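Local coordinates for protein putative methyltransferase (Porphyromonas gingivalis, PDB 3LL7) that is a putative methyltransferase, inferred to transfer methyl groups from S-adenosylmethionine through a Rossmann-like catalytic domain, its substrate not established here, at residues K57-W61 / L104-I109; I64-Y68 / H133-L138; T95-T101 / F162-Y168; G118-R123 / V145-D151. All blocks are in the same frame, centred on the assembly; numbering follows the deposited sequence. Where two conformers were deposited one is given.

Contact 1 (K57-W61 / L104-I109); sequences KLPQW and LGIDFI. With FMT (formic acid), chain D.
In class I methyltransferases the glycine-rich turn after the first strand leads straight into a helix. Residues 104-109 are consistent with that plan, and 57-61 packs against their flank. G105 (phi/psi 98/8) is the N-cap of the helix, and I109 N bonds to G105 O at 2.8 Å. K57 closes one helix, L58 leaves it (-128/77), and the chain enters a weakly bonded helical turn, so that L58 and W61 project the same way. L58 CA lies 9.3 Å from I106 CA, and side chains fill the gap. W61 (chi1 -73°, chi2 41°) is the main bump. The far end of its indole enters a hollow lined by L104, I106 and, more distantly, I109: W61 CH2, at the ring edge, is 3.4 Å from L104 O, W61 CZ3 3.8 Å from L104 CG, and W61 CZ2 4.1 Å from I106 CB. L58 (m,t) is the second bump, set between L104 (t,p; L58 CD1 to L104 CD2, 4.1 Å) and I106 (t,t). A formate, probably from the crystallisation liquor, sits in the turn: D107 N donates to FMT O1 at 3.2 Å and L104 N, weakly, to FMT O2 at 3.3 Å. Tightest of the apolar touches is L58 CD2 to I106 CD1, at 3.2 Å.

Contact 2 (I64-Y68 / H133-L138); sequences ISSLY and HNIPLL
An irregular segment can be fixed to a helix by side chains that read its backbone. Here the loop following helix 59-62 is joined in this way to helix 125-138, the connection of a beta-alpha-beta unit. Residues 64-68 make a type II beta turn from I64 to L67, with S66 at phi/psi 90/-5, and then extend through L67 and Y68. Residues 133-138 lie on the helix, kinked at P136, whose nitrogen cannot bond to the preceding turn. The nearest CA pair is L67 and N134, 5.5 Å apart. Three hydrogen bonds supply the polar part. N134 (chi1 -69°) uses both ends of its amide on one residue: Y68 N gives to N134 OD1 at 2.8 Å, and N134 ND2 gives to Y68 O at 2.6 Å. H133 (chi1 175°) sends NE2 to S66 O over a very short 2.4 Å, while its ND1 is bonded to E8. The apolar part lies further along the helix: I64 CD1 meets L138 CD2 at 3.6 Å, and L67 CD2 lies 3.9 Å from L138 CD1. Because the polar bonds all address main-chain groups of S66 and Y68, they specify the path of that chain, whereas the leucines and isoleucine add apolar packing beside it.

Contact 3 (T95-T101 / F162-Y168); sequences TKVVDLT and FHPDYIY
At the start of this strand pair one residue is held at both its backbone ends: D165 OD2 accepts from K96 N at 2.8 Å, and K96 O receives Y166 N at 3.1 Å and, weakly, D165 N at 2.9 Å. K96 opens the first of two parallel strands, 96-99 and 166-168, neighbours in the Rossmann-like sheet and probably corresponding to the first and fourth strands of class I methyltransferases. Their axes come within 4.7 Å at a signed crossing angle of -20°. V97 pairs with Y166, V98 with I167 and D99 with Y168, each at 4.8 Å between CA atoms. K96 CA, however, is nearest P164 CA, so D165, with helical angles (-70/-38), is an extra residue. The ladder continues as V98 N to Y166 O at 2.9 Å, Y168 N to V98 O at 2.8 Å and L100 N to Y168 O at 3.0 Å. V98 and I167 share one face with F162 and P164, V98 CG2 lying 3.7 Å from both F162 CD2 and P164 CG. V97, D99, Y166 and Y168 take the other, which helix 106-112 covers in part. K96 lies over the F162 ring in a CH-pi contact, K96 CD 4.1 Å from the centroid. At the C-terminal end D99 (chi1 -178°) forms an Asx turn, D99 OD1 accepting from G102 N and, at 3.2 Å, from T101 N.

Contact 4 (G118-R123 / V145-D151); sequences GIYIER and VNILTGD
Parallel strands satisfy their main-chain groups by alternation, and 118-122 beside 145-149 is a clean case. The axes run 12° apart with a closest approach of 4.8 Å, and G118 pairs with V145, I119 with N146, Y120 with I147, I121 with L148 and E122 with T149. Bonds zigzag between them: N146 N to G118 O (3.0 Å), Y120 N to N146 O (2.9 Å), L148 N to Y120 O (2.8 Å), E122 N to L148 O (3.0 Å) and G150 N to E122 O (2.8 Å). The alternate residues I119 and I121 turn their main-chain groups to strand 96-99. I147 O and T149 OG1 are taken by R132, T149 O by Y155, Y120 OH by G103 and E122 OE2 by N124. Past the strands G150, at phi/psi 130/-176, brings D151 round to R123: R123 NE to D151 OD1 is a salt bridge of 2.8 Å, with D151 OD2 paired to K153. Apolar pairs flank the ladder, such as I119 CG2 to L148 CD1 at 3.7 Å. The pair closes a beta-alpha-beta crossover: helix 125-138, its connection, covers the Y120 and E122 face, while helix 156-162 covers the I119, I121 and L148 face.

Overall arrangement
Contacts 3 and 4, with centres 11 Å apart, join four consecutive strands of one sheet: V97 O to I119 N 2.9 Å, D99 N to I119 O 2.8 Å. Contacts 1 and 2, 10 Å apart, add the outer layer, where W61 CZ2 touches L138 CD1 at 3.4 Å. F108 CZ reaches V145 CG1 at 3.6 Å, carrying that layer onto the sheet. D107 OD2 meets Y168 OH at 2.7 Å, tying contact 1 to contact 3. Formate about 5 Å from the D99 side chain, and ethanediol about 5 Å from that of T101 and likewise near E122, all probably from the crystallisation liquor, lie near strand ends that in class I relatives bind S-adenosylmethionine, consistent with, but not proof of, a cofactor pocket.

Contact 1 (K57-W61 / L104-I109)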
# COMPACT_ATOMS: atom_id res chain seq x y z
N LYS A 57 11.29 -8.33 3.80
CA LYS A 57 10.41 -7.61 2.86
C LYS A 57 9.96 -8.44 1.66
O LYS A 57 8.78 -8.47 1.31
CB LYS A 57 11.08 -6.30 2.39
CG LYS A 57 10.15 -5.42 1.56
CD LYS A 57 10.72 -4.01 1.37
CE LYS A 57 9.77 -3.18 0.50
NZ LYS A 57 10.18 -1.74 0.35
N LEU A 58 10.92 -9.09 1.02
CA LEU A 58 10.67 -9.89 -0.17
C LEU A 58 11.26 -11.27 0.07
O LEU A 58 12.35 -11.56 -0.43
CB LEU A 58 11.36 -9.23 -1.38
CG LEU A 58 10.91 -7.79 -1.68
CD1 LEU A 58 11.84 -7.09 -2.67
CD2 LEU A 58 9.50 -7.85 -2.20
N PRO A 59 10.56 -12.12 0.85
CA PRO A 59 11.14 -13.44 1.15
C PRO A 59 11.32 -14.34 -0.08
O PRO A 59 12.26 -15.13 -0.12
CB PRO A 59 10.16 -14.07 2.16
CG PRO A 59 8.91 -13.24 2.08
CD PRO A 59 9.31 -11.87 1.61
N GLN A 60 10.46 -14.19 -1.09
CA GLN A 60 10.65 -14.96 -2.34
C GLN A 60 11.94 -14.57 -3.10
O GLN A 60 12.59 -15.43 -3.70
CB GLN A 60 9.43 -14.88 -3.23
CG GLN A 60 8.27 -15.68 -2.70
CD GLN A 60 7.32 -16.14 -3.79
OE1 GLN A 60 7.16 -15.45 -4.81
NE2 GLN A 60 6.70 -17.30 -3.60
N TRP A 61 12.31 -13.29 -3.05
CA TRP A 61 13.59 -12.85 -3.64
C TRP A 61 14.82 -13.36 -2.86
O TRP A 61 15.80 -13.83 -3.45
CB TRP A 61 13.64 -11.32 -3.77
CG TRP A 61 12.76 -10.77 -4.86
CD1 TRP A 61 11.50 -11.18 -5.19
CD2 TRP A 61 13.07 -9.69 -5.75
NE1 TRP A 61 11.01 -10.43 -6.24
CE2 TRP A 61 11.95 -9.51 -6.60
CE3 TRP A 61 14.19 -8.85 -5.92
CZ2 TRP A 61 11.92 -8.53 -7.60
CZ3 TRP A 61 14.15 -7.88 -6.94
CH2 TRP A 61 13.02 -7.73 -7.75
N LEU A 104 13.43 -1.30 -8.43
CA LEU A 104 13.89 -2.67 -8.13
C LEU A 104 13.20 -3.66 -9.06
O LEU A 104 13.71 -4.78 -9.32
CB LEU A 104 13.58 -2.99 -6.65
CG LEU A 104 14.26 -4.18 -5.98
CD1 LEU A 104 15.77 -4.20 -6.25
CD2 LEU A 104 14.03 -4.11 -4.47
N GLY A 105 12.04 -3.26 -9.58
CA GLY A 105 11.36 -4.04 -10.63
C GLY A 105 10.26 -4.98 -10.14
O GLY A 105 9.71 -5.78 -10.90
N ILE A 106 9.90 -4.88 -8.86
CA ILE A 106 8.88 -5.80 -8.36
C ILE A 106 7.48 -5.51 -8.91
O ILE A 106 6.69 -6.44 -9.10
CB ILE A 106 8.86 -5.88 -6.84
CG1 ILE A 106 7.97 -7.05 -6.40
CG2 ILE A 106 8.43 -4.55 -6.25
CD1 ILE A 106 7.91 -7.28 -4.92
N ASP A 107 7.17 -4.24 -9.18
CA ASP A 107 5.92 -3.91 -9.85
C ASP A 107 5.97 -4.44 -11.30
O ASP A 107 5.00 -5.03 -11.78
CB ASP A 107 5.65 -2.40 -9.79
CG ASP A 107 5.26 -1.92 -8.38
OD1 ASP A 107 4.79 -2.74 -7.58
OD2 ASP A 107 5.41 -0.72 -8.08
N PHE A 108 7.09 -4.23 -11.99
CA PHE A 108 7.22 -4.67 -13.37
C PHE A 108 7.03 -6.18 -13.42
O PHE A 108 6.29 -6.66 -14.27
CB PHE A 108 8.59 -4.33 -13.94
CG PHE A 108 8.79 -4.75 -15.36
CD1 PHE A 108 8.15 -4.08 -16.39
CD2 PHE A 108 9.67 -5.79 -15.68
CE1 PHE A 108 8.36 -4.44 -17.74
CE2 PHE A 108 9.88 -6.17 -17.02
CZ PHE A 108 9.21 -5.49 -18.06
N ILE A 109 7.66 -6.89 -12.49
CA ILE A 109 7.53 -8.36 -12.42
C ILE A 109 6.05 -8.77 -12.21
O ILE A 109 5.56 -9.71 -12.86
CB ILE A 109 8.44 -8.97 -11.31
CG1 ILE A 109 9.93 -8.69 -11.62
CG2 ILE A 109 8.21 -10.48 -11.13
CD1 ILE A 109 10.43 -9.40 -12.83
C FMT D . 9.26 -1.28 -7.57
O1 FMT D . 9.04 -1.69 -8.71
O2 FMT D . 10.38 -1.30 -7.05

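Contact 2 (I64-Y68 / H133-L138)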
# COMPACT_ATOMS: atom_id res chain seq x y z
N ILE A 64 16.26 -16.62 -3.90
CA ILE A 64 16.71 -16.80 -5.30
C ILE A 64 18.19 -16.49 -5.48
O ILE A 64 18.67 -15.39 -5.11
CB ILE A 64 15.85 -16.01 -6.32
CG1 ILE A 64 14.42 -16.55 -6.33
CG2 ILE A 64 16.46 -16.08 -7.73
CD1 ILE A 64 13.55 -15.97 -7.42
N SER A 65 18.88 -17.46 -6.09
CA SER A 65 20.31 -17.41 -6.32
C SER A 65 20.67 -16.44 -7.44
O SER A 65 20.05 -16.42 -8.51
CB SER A 65 20.87 -18.81 -6.65
OG SER A 65 20.90 -19.05 -8.05
N SER A 66 21.68 -15.63 -7.17
CA SER A 66 22.18 -14.75 -8.19
C SER A 66 21.48 -13.41 -8.22
O SER A 66 21.88 -12.55 -9.01
CB SER A 66 22.06 -15.41 -9.57
OG SER A 66 23.34 -15.57 -10.17
N LEU A 67 20.45 -13.21 -7.40
CA LEU A 67 19.80 -11.89 -7.33
C LEU A 67 20.77 -10.92 -6.70
O LEU A 67 21.45 -11.27 -5.71
CB LEU A 67 18.48 -11.86 -6.53
CG LEU A 67 17.21 -12.44 -7.18
CD1 LEU A 67 16.04 -12.11 -6.30
CD2 LEU A 67 16.96 -11.95 -8.61
N TYR A 68 20.85 -9.73 -7.29
CA TYR A 68 21.75 -8.70 -6.84
C TYR A 68 20.93 -7.44 -6.51
O TYR A 68 20.23 -6.92 -7.37
CB TYR A 68 22.77 -8.37 -7.93
CG TYR A 68 23.77 -7.34 -7.50
CD1 TYR A 68 24.80 -7.67 -6.62
CD2 TYR A 68 23.69 -6.04 -7.95
CE1 TYR A 68 25.73 -6.72 -6.20
CE2 TYR A 68 24.63 -5.06 -7.55
CZ TYR A 68 25.63 -5.41 -6.65
OH TYR A 68 26.56 -4.49 -6.23
N HIS A 133 20.03 -7.57 -14.74
CA HIS A 133 20.44 -8.89 -14.23
C HIS A 133 19.29 -9.69 -13.56
O HIS A 133 19.12 -10.89 -13.83
CB HIS A 133 21.59 -8.70 -13.22
CG HIS A 133 22.02 -9.96 -12.53
ND1 HIS A 133 22.97 -10.81 -13.06
CD2 HIS A 133 21.64 -10.50 -11.35
CE1 HIS A 133 23.15 -11.83 -12.23
NE2 HIS A 133 22.35 -11.66 -11.19
N ASN A 134 18.55 -9.03 -12.68
CA ASN A 134 17.54 -9.67 -11.84
C ASN A 134 16.29 -10.07 -12.59
O ASN A 134 15.75 -11.18 -12.39
CB ASN A 134 17.12 -8.76 -10.67
CG ASN A 134 18.24 -8.57 -9.65
OD1 ASN A 134 19.11 -9.43 -9.50
ND2 ASN A 134 18.19 -7.47 -8.94
N ILE A 135 15.81 -9.16 -13.45
CA ILE A 135 14.51 -9.39 -14.12
C ILE A 135 14.43 -10.75 -14.84
O ILE A 135 13.48 -11.51 -14.60
CB ILE A 135 14.05 -8.15 -14.99
CG1 ILE A 135 13.54 -7.03 -14.08
CG2 ILE A 135 13.00 -8.56 -16.03
CD1 ILE A 135 13.37 -5.64 -14.80
N PRO A 136 15.44 -11.11 -15.67
CA PRO A 136 15.37 -12.43 -16.32
C PRO A 136 15.41 -13.64 -15.37
O PRO A 136 14.95 -14.71 -15.74
CB PRO A 136 16.60 -12.45 -17.24
CG PRO A 136 16.93 -11.04 -17.47
CD PRO A 136 16.58 -10.33 -16.18
N LEU A 137 15.94 -13.47 -14.15
CA LEU A 137 15.93 -14.56 -13.17
C LEU A 137 14.57 -14.70 -12.47
O LEU A 137 14.31 -15.69 -11.76
CB LEU A 137 17.03 -14.33 -12.13
CG LEU A 137 18.42 -14.13 -12.75
CD1 LEU A 137 19.39 -13.65 -11.72
CD2 LEU A 137 18.90 -15.44 -13.40
N LEU A 138 13.71 -13.70 -12.64
CA LEU A 138 12.44 -13.67 -11.94
C LEU A 138 11.23 -13.93 -12.83
O LEU A 138 10.13 -14.17 -12.32
CB LEU A 138 12.26 -12.34 -11.20
CG LEU A 138 13.20 -12.10 -10.02
CD1 LEU A 138 13.51 -10.60 -9.84
CD2 LEU A 138 12.66 -12.73 -8.73

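Contact 3 (T95-T101 / F162-Y168)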
# COMPACT_ATOMS: atom_id res chain seq x y z
N THR A 95 -0.80 -9.50 -22.75
CA THR A 95 -0.76 -8.13 -23.27
C THR A 95 0.67 -7.54 -23.26
O THR A 95 1.64 -8.25 -22.95
CB THR A 95 -1.67 -7.22 -22.43
OG1 THR A 95 -1.40 -7.44 -21.05
CG2 THR A 95 -3.17 -7.49 -22.73
N LYS A 96 0.78 -6.26 -23.62
CA LYS A 96 2.04 -5.50 -23.65
C LYS A 96 2.00 -4.42 -22.58
O LYS A 96 0.99 -3.75 -22.41
CB LYS A 96 2.22 -4.80 -25.01
CG LYS A 96 2.40 -5.70 -26.23
CD LYS A 96 2.36 -4.89 -27.53
CE LYS A 96 0.93 -4.52 -27.93
NZ LYS A 96 0.81 -4.08 -29.37
N VAL A 97 3.12 -4.25 -21.86
CA VAL A 97 3.23 -3.21 -20.83
C VAL A 97 4.52 -2.38 -20.93
O VAL A 97 5.55 -2.87 -21.35
CB VAL A 97 3.10 -3.79 -19.38
CG1 VAL A 97 1.69 -4.38 -19.14
CG2 VAL A 97 4.17 -4.84 -19.13
N VAL A 98 4.44 -1.11 -20.55
CA VAL A 98 5.62 -0.29 -20.36
C VAL A 98 5.60 0.20 -18.91
O VAL A 98 4.58 0.70 -18.46
CB VAL A 98 5.64 0.93 -21.33
CG1 VAL A 98 6.83 1.87 -21.05
CG2 VAL A 98 5.70 0.47 -22.78
N ASP A 99 6.71 0.03 -18.20
CA ASP A 99 6.90 0.61 -16.87
C ASP A 99 7.89 1.77 -16.97
O ASP A 99 9.08 1.55 -17.21
CB ASP A 99 7.43 -0.48 -15.94
CG ASP A 99 7.63 -0.01 -14.51
OD1 ASP A 99 7.68 1.21 -14.22
OD2 ASP A 99 7.73 -0.90 -13.65
N LEU A 100 7.39 2.99 -16.78
CA LEU A 100 8.13 4.23 -17.03
C LEU A 100 9.13 4.60 -15.96
O LEU A 100 10.05 5.41 -16.21
CB LEU A 100 7.18 5.41 -17.19
CG LEU A 100 6.16 5.40 -18.33
CD1 LEU A 100 5.37 6.70 -18.27
CD2 LEU A 100 6.78 5.22 -19.73
N THR A 101 8.91 4.09 -14.75
CA THR A 101 9.62 4.62 -13.60
C THR A 101 10.56 3.59 -12.99
O THR A 101 11.37 3.91 -12.12
CB THR A 101 8.63 5.17 -12.54
OG1 THR A 101 7.48 4.32 -12.45
CG2 THR A 101 8.18 6.59 -12.93
N PHE A 162 5.61 0.88 -29.92
CA PHE A 162 5.24 -0.33 -29.19
C PHE A 162 3.73 -0.42 -29.01
O PHE A 162 3.16 -1.51 -29.11
CB PHE A 162 5.93 -0.34 -27.82
CG PHE A 162 5.84 -1.66 -27.09
CD1 PHE A 162 6.13 -2.86 -27.73
CD2 PHE A 162 5.50 -1.69 -25.73
CE1 PHE A 162 6.07 -4.08 -27.04
CE2 PHE A 162 5.44 -2.90 -25.03
CZ PHE A 162 5.71 -4.09 -25.69
N HIS A 163 3.10 0.73 -28.77
CA HIS A 163 1.66 0.84 -28.54
C HIS A 163 1.19 -0.16 -27.47
O HIS A 163 0.40 -1.05 -27.77
CB HIS A 163 0.87 0.66 -29.84
CG HIS A 163 -0.50 1.27 -29.80
ND1 HIS A 163 -1.47 0.88 -28.89
CD2 HIS A 163 -1.06 2.26 -30.54
CE1 HIS A 163 -2.56 1.59 -29.08
NE2 HIS A 163 -2.34 2.44 -30.07
N PRO A 164 1.69 -0.02 -26.22
CA PRO A 164 1.37 -1.01 -25.19
C PRO A 164 -0.11 -0.98 -24.77
O PRO A 164 -0.79 0.04 -24.96
CB PRO A 164 2.25 -0.58 -24.02
CG PRO A 164 2.31 0.92 -24.18
CD PRO A 164 2.50 1.08 -25.66
N ASP A 165 -0.58 -2.10 -24.23
CA ASP A 165 -1.93 -2.16 -23.67
C ASP A 165 -1.96 -1.31 -22.42
O ASP A 165 -2.93 -0.60 -22.16
CB ASP A 165 -2.31 -3.61 -23.38
CG ASP A 165 -2.40 -4.45 -24.65
OD1 ASP A 165 -3.40 -4.29 -25.37
OD2 ASP A 165 -1.49 -5.26 -24.93
N TYR A 166 -0.87 -1.35 -21.65
CA TYR A 166 -0.77 -0.57 -20.41
C TYR A 166 0.54 0.16 -20.21
O TYR A 166 1.62 -0.35 -20.53
CB TYR A 166 -1.03 -1.44 -19.19
CG TYR A 166 -2.17 -2.39 -19.33
CD1 TYR A 166 -3.46 -2.03 -18.94
CD2 TYR A 166 -1.97 -3.68 -19.85
CE1 TYR A 166 -4.54 -2.92 -19.07
CE2 TYR A 166 -3.03 -4.57 -19.97
CZ TYR A 166 -4.31 -4.19 -19.58
OH TYR A 166 -5.34 -5.09 -19.69
N ILE A 167 0.44 1.39 -19.72
CA ILE A 167 1.59 2.16 -19.30
C ILE A 167 1.48 2.38 -17.79
O ILE A 167 0.49 2.96 -17.30
CB ILE A 167 1.71 3.52 -20.06
CG1 ILE A 167 2.02 3.26 -21.54
CG2 ILE A 167 2.79 4.38 -19.45
CD1 ILE A 167 1.94 4.48 -22.42
N TYR A 168 2.49 1.91 -17.07
CA TYR A 168 2.53 1.99 -15.61
C TYR A 168 3.54 3.05 -15.16
O TYR A 168 4.64 3.15 -15.72
CB TYR A 168 2.86 0.61 -15.03
CG TYR A 168 3.01 0.62 -13.54
CD1 TYR A 168 1.89 0.73 -12.70
CD2 TYR A 168 4.27 0.55 -12.95
CE1 TYR A 168 2.05 0.73 -11.29
CE2 TYR A 168 4.44 0.58 -11.58
CZ TYR A 168 3.32 0.68 -10.76
OH TYR A 168 3.50 0.70 -9.40
O HOH W 1 -1.43 -2.65 -29.47

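Contact 4 (G118-R123 / V145-D151)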
# COMPACT_ATOMS: atom_id res chain seq x y z
N GLY A 118 7.10 -6.69 -22.31
CA GLY A 118 7.24 -5.48 -21.51
C GLY A 118 8.49 -4.68 -21.78
O GLY A 118 9.53 -5.23 -22.19
N ILE A 119 8.38 -3.37 -21.59
CA ILE A 119 9.54 -2.48 -21.58
C ILE A 119 9.64 -1.86 -20.19
O ILE A 119 8.67 -1.30 -19.68
CB ILE A 119 9.41 -1.35 -22.66
CG1 ILE A 119 9.27 -1.96 -24.06
CG2 ILE A 119 10.60 -0.37 -22.57
CD1 ILE A 119 9.09 -0.93 -25.22
N TYR A 120 10.81 -1.98 -19.59
CA TYR A 120 11.09 -1.44 -18.28
C TYR A 120 12.05 -0.30 -18.56
O TYR A 120 12.99 -0.46 -19.36
CB TYR A 120 11.77 -2.53 -17.45
CG TYR A 120 12.63 -2.07 -16.29
CD1 TYR A 120 12.22 -2.29 -14.98
CD2 TYR A 120 13.89 -1.49 -16.50
CE1 TYR A 120 13.02 -1.90 -13.89
CE2 TYR A 120 14.70 -1.10 -15.41
CZ TYR A 120 14.24 -1.31 -14.10
OH TYR A 120 15.01 -0.95 -13.02
N ILE A 121 11.82 0.85 -17.94
CA ILE A 121 12.66 2.03 -18.13
C ILE A 121 13.02 2.60 -16.77
O ILE A 121 12.14 2.81 -15.92
CB ILE A 121 11.92 3.15 -18.97
CG1 ILE A 121 11.45 2.57 -20.31
CG2 ILE A 121 12.86 4.35 -19.15
CD1 ILE A 121 10.68 3.54 -21.25
N GLU A 122 14.31 2.82 -16.52
CA GLU A 122 14.76 3.34 -15.23
C GLU A 122 15.85 4.38 -15.43
O GLU A 122 16.85 4.11 -16.10
CB GLU A 122 15.28 2.18 -14.37
CG GLU A 122 16.20 2.56 -13.20
CD GLU A 122 15.50 3.45 -12.16
OE1 GLU A 122 14.31 3.21 -11.81
OE2 GLU A 122 16.12 4.42 -11.69
N ARG A 123 15.62 5.57 -14.86
CA ARG A 123 16.55 6.71 -14.98
C ARG A 123 17.95 6.44 -14.49
O ARG A 123 18.91 6.90 -15.11
CB ARG A 123 16.01 7.94 -14.22
CG ARG A 123 14.73 8.51 -14.77
CD ARG A 123 14.32 9.81 -14.03
NE ARG A 123 14.98 10.99 -14.60
CZ ARG A 123 15.99 11.64 -14.02
NH1 ARG A 123 16.46 11.25 -12.84
NH2 ARG A 123 16.53 12.70 -14.63
N VAL A 145 11.20 -9.21 -22.64
CA VAL A 145 11.40 -7.88 -22.02
C VAL A 145 12.55 -7.04 -22.60
O VAL A 145 13.50 -7.58 -23.15
CB VAL A 145 11.54 -7.94 -20.46
CG1 VAL A 145 10.27 -8.49 -19.83
CG2 VAL A 145 12.76 -8.75 -20.05
N ASN A 146 12.44 -5.73 -22.49
CA ASN A 146 13.48 -4.81 -22.91
C ASN A 146 13.74 -3.92 -21.69
O ASN A 146 12.83 -3.28 -21.17
CB ASN A 146 13.00 -3.99 -24.11
CG ASN A 146 14.10 -3.15 -24.76
OD1 ASN A 146 15.24 -3.15 -24.32
ND2 ASN A 146 13.73 -2.42 -25.82
N ILE A 147 14.98 -3.92 -21.22
CA ILE A 147 15.32 -3.25 -19.97
C ILE A 147 16.20 -2.04 -20.32
O ILE A 147 17.36 -2.19 -20.72
CB ILE A 147 16.00 -4.25 -19.03
CG1 ILE A 147 15.05 -5.44 -18.75
CG2 ILE A 147 16.42 -3.58 -17.74
CD1 ILE A 147 15.77 -6.73 -18.37
N LEU A 148 15.64 -0.84 -20.22
CA LEU A 148 16.29 0.36 -20.72
C LEU A 148 16.74 1.31 -19.62
O LEU A 148 16.06 1.50 -18.63
CB LEU A 148 15.35 1.11 -21.66
CG LEU A 148 14.86 0.45 -22.95
CD1 LEU A 148 13.78 1.33 -23.55
CD2 LEU A 148 16.01 0.18 -23.96
N THR A 149 17.90 1.93 -19.82
CA THR A 149 18.40 2.94 -18.90
C THR A 149 18.07 4.33 -19.45
O THR A 149 18.27 4.59 -20.64
CB THR A 149 19.92 2.83 -18.74
OG1 THR A 149 20.23 1.55 -18.18
CG2 THR A 149 20.50 3.99 -17.84
N GLY A 150 17.58 5.21 -18.57
CA GLY A 150 17.43 6.63 -18.90
C GLY A 150 16.05 7.16 -18.57
O GLY A 150 15.23 6.46 -18.01
N ASP A 151 15.80 8.41 -18.93
CA ASP A 151 14.47 8.99 -18.69
C ASP A 151 13.55 8.58 -19.84
O ASP A 151 13.93 8.69 -21.01
CB ASP A 151 14.56 10.51 -18.55
CG ASP A 151 13.26 11.12 -18.01
OD1 ASP A 151 13.21 11.40 -16.78
OD2 ASP A 151 12.29 11.27 -18.78